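Local coordinates for aerotolerance-related membrane protein (Bacteroides fragilis, PDB 4JDU), which is of unknown function but binds calcium through a von Willebrand factor type A domain, which belongs to a larger protein of the cell membrane, at residues G8-I13 with N47-M52; M21-V26 with D148-P153; G109-V114 with Q204-M209. The protein carries 6 engineered substitutions. One frame throughout, in Å; residues are numbered along the deposited sequence.

Contact 1: residues G8-I13 with N47-M52; sequences GVEVMI and NDKVGM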
loop_
_atom_site.group_PDB
_atom_site.type_symbol
_atom_site.label_atom_id
_atom_site.label_comp_id
_atom_site.label_asym_id
_atom_site.label_seq_id
_atom_site.Cartn_x
_atom_site.Cartn_y
_atom_site.Cartn_z
ATOM N N GLY A 8 13.390 -0.087 18.010
ATOM C CA GLY A 8 12.281 -0.566 17.204
ATOM C C GLY A 8 11.391 0.550 16.691
ATOM O O GLY A 8 11.246 1.588 17.337
ATOM N N VAL A 9 10.799 0.333 15.520
ATOM C CA VAL A 9 9.904 1.301 14.895
ATOM C C VAL A 9 8.532 0.658 14.737
ATOM O O VAL A 9 8.434 -0.560 14.613
ATOM C CB VAL A 9 10.449 1.712 13.508
ATOM C CG1 VAL A 9 9.502 2.670 12.775
ATOM C CG2 VAL A 9 11.822 2.327 13.654
ATOM N N GLU A 10 7.471 1.457 14.765
ATOM C CA GLU A 10 6.146 0.948 14.441
ATOM C C GLU A 10 5.863 1.228 12.972
ATOM O O GLU A 10 6.051 2.352 12.503
ATOM C CB GLU A 10 5.074 1.587 15.330
ATOM C CG GLU A 10 5.201 1.180 16.786
ATOM C CD GLU A 10 4.051 1.668 17.635
ATOM O OE1 GLU A 10 3.088 2.236 17.076
ATOM O OE2 GLU A 10 4.115 1.481 18.869
ATOM N N VAL A 11 5.438 0.201 12.240
ATOM C CA VAL A 11 5.203 0.341 10.806
ATOM C C VAL A 11 3.766 -0.033 10.467
ATOM O O VAL A 11 3.338 -1.159 10.722
ATOM C CB VAL A 11 6.159 -0.562 9.989
ATOM C CG1 VAL A 11 5.902 -0.409 8.488
ATOM C CG2 VAL A 11 7.608 -0.237 10.323
HETATM N N MSE A 12 3.014 0.904 9.901
HETATM C CA MSE A 12 1.664 0.594 9.456
HETATM C C MSE A 12 1.643 0.466 7.946
HETATM O O MSE A 12 1.915 1.432 7.215
HETATM C CB MSE A 12 0.656 1.656 9.904
HETATM C CG MSE A 12 -0.740 1.401 9.379
HETATM SE SE MSE A 12 -1.452 -0.312 9.975
HETATM C CE MSE A 12 -1.423 -0.002 11.882
ATOM N N ILE A 13 1.340 -0.745 7.491
ATOM C CA ILE A 13 1.164 -1.010 6.072
ATOM C C ILE A 13 -0.232 -0.561 5.669
ATOM O O ILE A 13 -1.212 -0.853 6.355
ATOM C CB ILE A 13 1.292 -2.514 5.767
ATOM C CG1 ILE A 13 2.617 -3.065 6.295
ATOM C CG2 ILE A 13 1.163 -2.771 4.270
ATOM C CD1 ILE A 13 3.839 -2.450 5.634
ATOM N N ASN A 47 12.917 -6.044 15.609
ATOM C CA ASN A 47 12.512 -5.293 16.798
ATOM C C ASN A 47 11.257 -4.460 16.572
ATOM O O ASN A 47 10.674 -3.922 17.516
ATOM C CB ASN A 47 13.648 -4.374 17.247
ATOM C CG ASN A 47 14.949 -5.118 17.445
ATOM O OD1 ASN A 47 15.010 -6.096 18.190
ATOM N ND2 ASN A 47 15.997 -4.667 16.767
ATOM N N ASP A 48 10.847 -4.362 15.315
ATOM C CA ASP A 48 9.749 -3.489 14.941
ATOM C C ASP A 48 8.390 -4.101 15.263
ATOM O O ASP A 48 8.285 -5.295 15.551
ATOM C CB ASP A 48 9.842 -3.157 13.450
ATOM C CG ASP A 48 11.180 -2.551 13.078
ATOM O OD1 ASP A 48 11.732 -1.798 13.905
ATOM O OD2 ASP A 48 11.681 -2.830 11.967
ATOM N N LYS A 49 7.357 -3.264 15.236
ATOM C CA LYS A 49 5.978 -3.731 15.286
ATOM C C LYS A 49 5.321 -3.382 13.963
ATOM O O LYS A 49 5.679 -2.387 13.326
ATOM C CB LYS A 49 5.225 -3.076 16.444
ATOM C CG LYS A 49 5.712 -3.516 17.814
ATOM C CD LYS A 49 4.901 -2.853 18.918
ATOM C CE LYS A 49 5.427 -3.221 20.300
ATOM N NZ LYS A 49 4.689 -2.504 21.378
ATOM N N VAL A 50 4.368 -4.203 13.533
ATOM C CA VAL A 50 3.720 -3.978 12.248
ATOM C C VAL A 50 2.202 -4.100 12.356
ATOM O O VAL A 50 1.675 -4.899 13.137
ATOM C CB VAL A 50 4.260 -4.951 11.159
ATOM C CG1 VAL A 50 3.893 -6.391 11.491
ATOM C CG2 VAL A 50 3.756 -4.574 9.773
ATOM N N GLY A 51 1.508 -3.278 11.575
ATOM C CA GLY A 51 0.067 -3.381 11.450
ATOM C C GLY A 51 -0.315 -3.338 9.989
ATOM O O GLY A 51 0.518 -3.025 9.128
HETATM N N MSE A 52 -1.569 -3.659 9.688
HETATM C CA MSE A 52 -2.012 -3.595 8.306
HETATM C C MSE A 52 -3.423 -3.087 8.120
HETATM O O MSE A 52 -4.382 -3.612 8.704
HETATM C CB MSE A 52 -1.865 -4.947 7.610
HETATM C CG MSE A 52 -2.199 -4.874 6.101
HETATM SE SE MSE A 52 -1.668 -6.402 5.029
HETATM C CE MSE A 52 -2.666 -7.768 5.963
HETATM O O HOH W 1 6.206 0.204 20.078
#
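Asp48 bonds Val9 through its side chain just ahead of a parallel ladder whose first bridge pairs Glu10 with Lys49. A side-chain oxygen rather than a backbone carbonyl accepts the N-H of Val9: Asp48 OD1 lies 2.8 Å from Val9 N (angle at H 161°), met on the anti side and 31° out of the carboxylate plane. A chi1 of -56° sets CG of Asp48 beside its own backbone N, and the two side chains lie side by side, pointing the same way. From here the bonds are those of a regular parallel pair: Lys49 N reaches Val9 O at 3.0 Å, Val11 N reaches Lys49 O at 2.8 Å, and Gly51 N and Ile13 N continue the series. These are two inner strands of the Rossmann-like von Willebrand factor type A fold, strand 49-55 lying between 9-16 and the antiparallel edge strand 59-66.

The side chains alternate between the two faces of the sheet. Glu10, Met12 (a selenomethionine) and Lys49 share one face, where all three touch Ile65. The charged tips of Glu10 OE2 and Lys49 NZ stay 4.7 Å apart, and a water donates to Glu10 OE2 at 2.7 Å while its link to Lys49 NZ is weak. Thr103 also bonds Glu10 OE2, so that this buried carboxylate oxygen is gripped twice. Gly51, having no side chain, accommodates the bent tip of Met12, although both residues have two conformers and the closeness is doubtful.

Branched and long apolar residues suit the other face, which helices 37-43 and 69-77 cover. Val50 CG2 stands anti to its backbone N, 3.6 Å from Val11 O. Ile13 holds CG1 beside its own backbone N, 4.0 Å from Val50 CG2. Met52 runs out on this face to meet Ile38 and Phe75.

Contact 2: residues M21-V26 with D148-P153; sequences MLAQDV and DGAPIP
Ala23 and Ile152 bring their CA atoms to 4.5 Å where the two segments pass in roughly opposed directions, 141° apart, with no direct hydrogen bond between them. Water does the joining instead. One molecule accepts from Gln24 N at 2.9 Å and donates to Pro151 O at 2.8 Å; a second donates to Asp25 OD2 and accepts from Gly149 N.

Small and ring-shaped residues suit so close a passage. Ala150 CB points toward the other segment and lies 3.6 Å from Asp25 CB, while Ala23 CB lies 3.7 Å from Pro151 O. CD and CG of Pro153 lie against Leu22 O, CD at 3.4 Å. The extended chain of Gln24 crosses this ring obliquely, NE2 being 3.6 Å from Pro153 CG. Leu22 CB adds an apolar touch on Ile152 CG2.

With chi1 at 54°, CG of Asp25 sits between its own backbone N and carbonyl carbon, and there it too lies near Ala150 CB. The OD2 of Asp25 also takes a salt bridge from Arg30 and the N-H of Leu146, which would favour a charged carboxylate. Gly149 has a phi of 122°, where a CB would press on the carbonyl O of Asp148; glycine avoids this.

Segment 21-26 begins right after Ser20, which with Ser18 and Thr89 holds the calcium ion, and the side chain of Ile152 comes about 4 Å from that of Ser20. The contact thus borders the calcium site, which corresponds to the metal ion-dependent adhesion site (MIDAS) of von Willebrand factor type A domains.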
loop_
_atom_site.group_PDB
_atom_site.type_symbol
_atom_site.label_atom_id
_atom_site.label_comp_id
_atom_site.label_asym_id
_atom_site.label_seq_id
_atom_site.Cartn_x
_atom_site.Cartn_y
_atom_site.Cartn_z
HETATM N N MSE A 21 -5.719 -3.309 -8.725
HETATM C CA MSE A 21 -4.593 -4.113 -8.246
HETATM C C MSE A 21 -4.611 -5.540 -8.787
HETATM O O MSE A 21 -3.630 -6.280 -8.646
HETATM C CB MSE A 21 -4.538 -4.087 -6.713
HETATM C CG MSE A 21 -4.313 -2.672 -6.163
HETATM SE SE MSE A 21 -2.470 -2.082 -6.399
HETATM C CE MSE A 21 -1.657 -3.232 -5.040
ATOM N N LEU A 22 -5.704 -5.933 -9.439
ATOM C CA LEU A 22 -5.751 -7.255 -10.060
ATOM C C LEU A 22 -5.110 -7.281 -11.456
ATOM O O LEU A 22 -4.953 -8.350 -12.043
ATOM C CB LEU A 22 -7.178 -7.804 -10.089
ATOM C CG LEU A 22 -7.764 -8.074 -8.699
ATOM C CD1 LEU A 22 -9.253 -8.317 -8.788
ATOM C CD2 LEU A 22 -7.082 -9.248 -8.032
ATOM N N ALA A 23 -4.717 -6.122 -11.971
ATOM C CA ALA A 23 -3.969 -6.079 -13.231
ATOM C C ALA A 23 -2.702 -6.929 -13.136
ATOM O O ALA A 23 -2.075 -7.016 -12.072
ATOM C CB ALA A 23 -3.621 -4.644 -13.617
ATOM N N GLN A 24 -2.337 -7.558 -14.249
ATOM C CA GLN A 24 -1.236 -8.517 -14.280
ATOM C C GLN A 24 -0.044 -8.022 -15.088
ATOM O O GLN A 24 0.707 -8.816 -15.669
ATOM C CB GLN A 24 -1.747 -9.870 -14.788
ATOM C CG GLN A 24 -2.866 -10.432 -13.917
ATOM C CD GLN A 24 -3.440 -11.726 -14.448
ATOM O OE1 GLN A 24 -3.200 -12.103 -15.585
ATOM N NE2 GLN A 24 -4.212 -12.414 -13.615
ATOM N N ASP A 25 0.133 -6.705 -15.133
ATOM C CA ASP A 25 1.301 -6.148 -15.789
ATOM C C ASP A 25 2.594 -6.467 -15.043
ATOM O O ASP A 25 3.664 -6.517 -15.638
ATOM C CB ASP A 25 1.140 -4.648 -16.082
ATOM C CG ASP A 25 0.781 -3.814 -14.849
ATOM O OD1 ASP A 25 0.405 -4.351 -13.781
ATOM O OD2 ASP A 25 0.845 -2.568 -14.970
ATOM N N VAL A 26 2.481 -6.708 -13.744
ATOM C CA VAL A 26 3.583 -7.284 -12.976
ATOM C C VAL A 26 3.119 -8.629 -12.413
ATOM O O VAL A 26 1.948 -8.797 -12.061
ATOM C CB VAL A 26 4.096 -6.350 -11.855
ATOM C CG1 VAL A 26 4.552 -5.008 -12.435
ATOM C CG2 VAL A 26 3.043 -6.133 -10.817
ATOM N N ASP A 148 2.811 1.696 -18.443
ATOM C CA ASP A 148 2.322 1.467 -19.804
ATOM C C ASP A 148 0.810 1.309 -19.881
ATOM O O ASP A 148 0.140 1.946 -20.702
ATOM C CB ASP A 148 2.977 0.219 -20.408
ATOM C CG ASP A 148 4.346 -0.081 -19.815
ATOM O OD1 ASP A 148 4.926 0.797 -19.131
ATOM O OD2 ASP A 148 4.842 -1.210 -20.044
ATOM N N GLY A 149 0.289 0.429 -19.036
ATOM C CA GLY A 149 -1.137 0.158 -18.986
ATOM C C GLY A 149 -1.506 -1.295 -19.223
ATOM O O GLY A 149 -1.096 -1.894 -20.224
ATOM N N ALA A 150 -2.292 -1.863 -18.309
ATOM C CA ALA A 150 -2.827 -3.211 -18.501
ATOM C C ALA A 150 -4.313 -3.243 -18.161
ATOM O O ALA A 150 -4.792 -2.413 -17.379
ATOM C CB ALA A 150 -2.067 -4.216 -17.644
ATOM N N PRO A 151 -5.056 -4.211 -18.726
ATOM C CA PRO A 151 -6.460 -4.385 -18.345
ATOM C C PRO A 151 -6.589 -5.155 -17.035
ATOM O O PRO A 151 -5.590 -5.666 -16.516
ATOM C CB PRO A 151 -7.021 -5.219 -19.499
ATOM C CG PRO A 151 -5.868 -6.057 -19.928
ATOM C CD PRO A 151 -4.637 -5.187 -19.752
ATOM N N ILE A 152 -7.802 -5.223 -16.498
ATOM C CA ILE A 152 -8.050 -5.907 -15.231
ATOM C C ILE A 152 -8.822 -7.211 -15.496
ATOM O O ILE A 152 -10.001 -7.173 -15.853
ATOM C CB ILE A 152 -8.841 -4.997 -14.285
ATOM C CG1 ILE A 152 -8.148 -3.634 -14.150
ATOM C CG2 ILE A 152 -9.017 -5.670 -12.923
ATOM C CD1 ILE A 152 -9.024 -2.584 -13.507
ATOM N N PRO A 153 -8.165 -8.364 -15.307
ATOM C CA PRO A 153 -8.849 -9.637 -15.584
ATOM C C PRO A 153 -9.904 -9.959 -14.539
ATOM O O PRO A 153 -9.781 -9.611 -13.358
ATOM C CB PRO A 153 -7.716 -10.667 -15.515
ATOM C CG PRO A 153 -6.723 -10.050 -14.539
ATOM C CD PRO A 153 -6.774 -8.567 -14.855
HETATM O O HOH W 2 -3.637 -7.609 -16.791
HETATM O O HOH W 3 1.107 -1.657 -17.502
#

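Contact 3: residues G109-V114 with Q204-M209; sequences GRAIVV and QEINKM
Ala111 and Val113 receive Ile206 at the end of helix 195-206, the closing helix of this Rossmann-like von Willebrand factor type A domain, where it lies against the central strand 109-116.

Apolar contacts join the helix end to Ala111 and Val113. Ile206 holds CG1 beside its backbone N and anti to its carbonyl carbon (chi1 -75°), and from there CD1 goes on to Val113 CG2 at 4.1 Å, the two side chains crossing at about a right angle. Ala111, whose CB points to the helix, meets CG1 of Ile206 with that methyl at 4.3 Å; the short alanine lets the isoleucine branch come close. Ile206 and Val113 both also touch Val11 of the adjoining strand 9-16, and Val113 reaches Leu142 of strand 138-143, the neighbour on the other edge, so the isoleucine joins a continuous apolar surface.

No hydrogen bond crosses between the segments; the polar bonds here lie within the chain's last turn or lead elsewhere. Met209 N bonds Ile206 O at 2.9 Å across the turn that follows the helix. The CB of Arg110 points away from the helix, and its guanidinium has a long, weak ion pair with Glu10.

Van der Waals contact with the backbone completes the pairing. Gly109, lacking a CB, lets Met209, a selenomethionine, lie close: CG is 3.5 Å from Gly109 CA, and SE stands 3.6 Å from Arg110 O.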
loop_
_atom_site.group_PDB
_atom_site.type_symbol
_atom_site.label_atom_id
_atom_site.label_comp_id
_atom_site.label_asym_id
_atom_site.label_seq_id
_atom_site.Cartn_x
_atom_site.Cartn_y
_atom_site.Cartn_z
ATOM N N GLY A 109 9.745 5.522 16.733
ATOM C CA GLY A 109 9.574 5.895 15.345
ATOM C C GLY A 109 8.265 5.362 14.802
ATOM O O GLY A 109 7.808 4.284 15.196
ATOM N N ARG A 110 7.643 6.130 13.915
ATOM C CA ARG A 110 6.403 5.706 13.279
ATOM C C ARG A 110 6.528 5.897 11.770
ATOM O O ARG A 110 6.889 6.977 11.298
ATOM C CB ARG A 110 5.209 6.516 13.793
ATOM C CG ARG A 110 4.989 6.529 15.306
ATOM C CD ARG A 110 3.887 7.556 15.627
ATOM N NE ARG A 110 3.476 7.762 17.025
ATOM C CZ ARG A 110 3.414 6.851 18.000
ATOM N NH1 ARG A 110 3.764 5.582 17.813
ATOM N NH2 ARG A 110 2.996 7.232 19.204
ATOM N N ALA A 111 6.229 4.848 11.014
ATOM C CA ALA A 111 6.289 4.918 9.555
ATOM C C ALA A 111 5.065 4.278 8.934
ATOM O O ALA A 111 4.590 3.242 9.401
ATOM C CB ALA A 111 7.549 4.233 9.038
ATOM N N ILE A 112 4.560 4.908 7.880
ATOM C CA ILE A 112 3.467 4.362 7.087
ATOM C C ILE A 112 4.042 3.923 5.760
ATOM O O ILE A 112 4.860 4.633 5.173
ATOM C CB ILE A 112 2.369 5.415 6.859
ATOM C CG1 ILE A 112 1.763 5.843 8.203
ATOM C CG2 ILE A 112 1.298 4.895 5.894
ATOM C CD1 ILE A 112 0.818 7.022 8.105
ATOM N N VAL A 113 3.653 2.734 5.310
ATOM C CA VAL A 113 4.076 2.248 3.996
ATOM C C VAL A 113 2.839 1.980 3.155
ATOM O O VAL A 113 2.110 1.016 3.400
ATOM C CB VAL A 113 4.927 0.966 4.110
ATOM C CG1 VAL A 113 5.377 0.496 2.721
ATOM C CG2 VAL A 113 6.139 1.196 5.011
ATOM N N VAL A 114 2.580 2.874 2.205
ATOM C CA VAL A 114 1.450 2.732 1.291
ATOM C C VAL A 114 1.883 1.905 0.088
ATOM O O VAL A 114 2.889 2.224 -0.544
ATOM C CB VAL A 114 0.936 4.105 0.811
ATOM C CG1 VAL A 114 -0.302 3.939 -0.044
ATOM C CG2 VAL A 114 0.623 5.011 2.005
ATOM N N GLN A 204 15.502 -0.291 4.916
ATOM C CA GLN A 204 16.626 0.626 5.072
ATOM C C GLN A 204 16.159 2.033 5.428
ATOM O O GLN A 204 16.758 2.700 6.275
ATOM C CB GLN A 204 17.467 0.650 3.790
ATOM C CG GLN A 204 18.499 1.769 3.724
ATOM C CD GLN A 204 19.427 1.623 2.531
ATOM O OE1 GLN A 204 19.894 0.526 2.230
ATOM N NE2 GLN A 204 19.691 2.729 1.841
ATOM N N GLU A 205 15.085 2.481 4.785
ATOM C CA GLU A 205 14.517 3.794 5.075
ATOM C C GLU A 205 13.858 3.813 6.451
ATOM O O GLU A 205 13.966 4.792 7.194
ATOM C CB GLU A 205 13.496 4.182 4.005
ATOM C CG GLU A 205 12.897 5.565 4.196
ATOM C CD GLU A 205 13.941 6.665 4.183
ATOM O OE1 GLU A 205 14.925 6.556 3.418
ATOM O OE2 GLU A 205 13.774 7.643 4.942
ATOM N N ILE A 206 13.166 2.726 6.776
ATOM C CA ILE A 206 12.483 2.586 8.058
ATOM C C ILE A 206 13.481 2.575 9.218
ATOM O O ILE A 206 13.240 3.184 10.264
ATOM C CB ILE A 206 11.613 1.306 8.084
ATOM C CG1 ILE A 206 10.341 1.510 7.254
ATOM C CG2 ILE A 206 11.254 0.905 9.514
ATOM C CD1 ILE A 206 9.494 0.261 7.118
ATOM N N ASN A 207 14.614 1.905 9.018
ATOM C CA ASN A 207 15.627 1.767 10.066
ATOM C C ASN A 207 16.453 3.030 10.315
ATOM O O ASN A 207 17.586 2.961 10.799
ATOM C CB ASN A 207 16.543 0.573 9.782
ATOM C CG ASN A 207 15.833 -0.761 9.944
ATOM O OD1 ASN A 207 14.602 -0.829 9.943
ATOM N ND2 ASN A 207 16.610 -1.830 10.080
ATOM N N LYS A 208 15.873 4.177 9.980
ATOM C CA LYS A 208 16.444 5.469 10.336
ATOM C C LYS A 208 15.474 6.189 11.270
ATOM O O LYS A 208 15.728 7.307 11.723
ATOM C CB LYS A 208 16.721 6.300 9.081
ATOM C CG LYS A 208 17.681 5.633 8.102
ATOM C CD LYS A 208 18.012 6.554 6.939
HETATM N N MSE A 209 14.363 5.517 11.557
HETATM C CA MSE A 209 13.333 6.033 12.445
HETATM C C MSE A 209 13.633 5.630 13.889
HETATM O O MSE A 209 14.564 4.865 14.154
HETATM C CB MSE A 209 11.971 5.476 12.022
HETATM C CG MSE A 209 10.810 6.447 12.127
HETATM SE SE MSE A 209 10.349 7.277 10.434
HETATM C CE MSE A 209 10.778 9.129 10.872
#

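Overall arrangement
Contacts 1 and 3 are neighbours, their centres 8 Å apart on one mixed sheet: strand 9-16 lies between 49-55 and 109-116, and Glu10 N bonds Gly109 O to join the two contacts. Contact 2 lies about 28 to 29 Å from both, centre to centre, across the middle of the chain. Along the sequence contact 1 closes before contact 3 opens, whereas contact 2 alternates with each, its segments falling after strand 9-16 and after strand 138-143. The modelled ends of the chain lie near each other at one end of the sheet, Met209 packing on Val9. The metal site lies at the C-terminal ends of the parallel strands, as in von Willebrand factor type A domains.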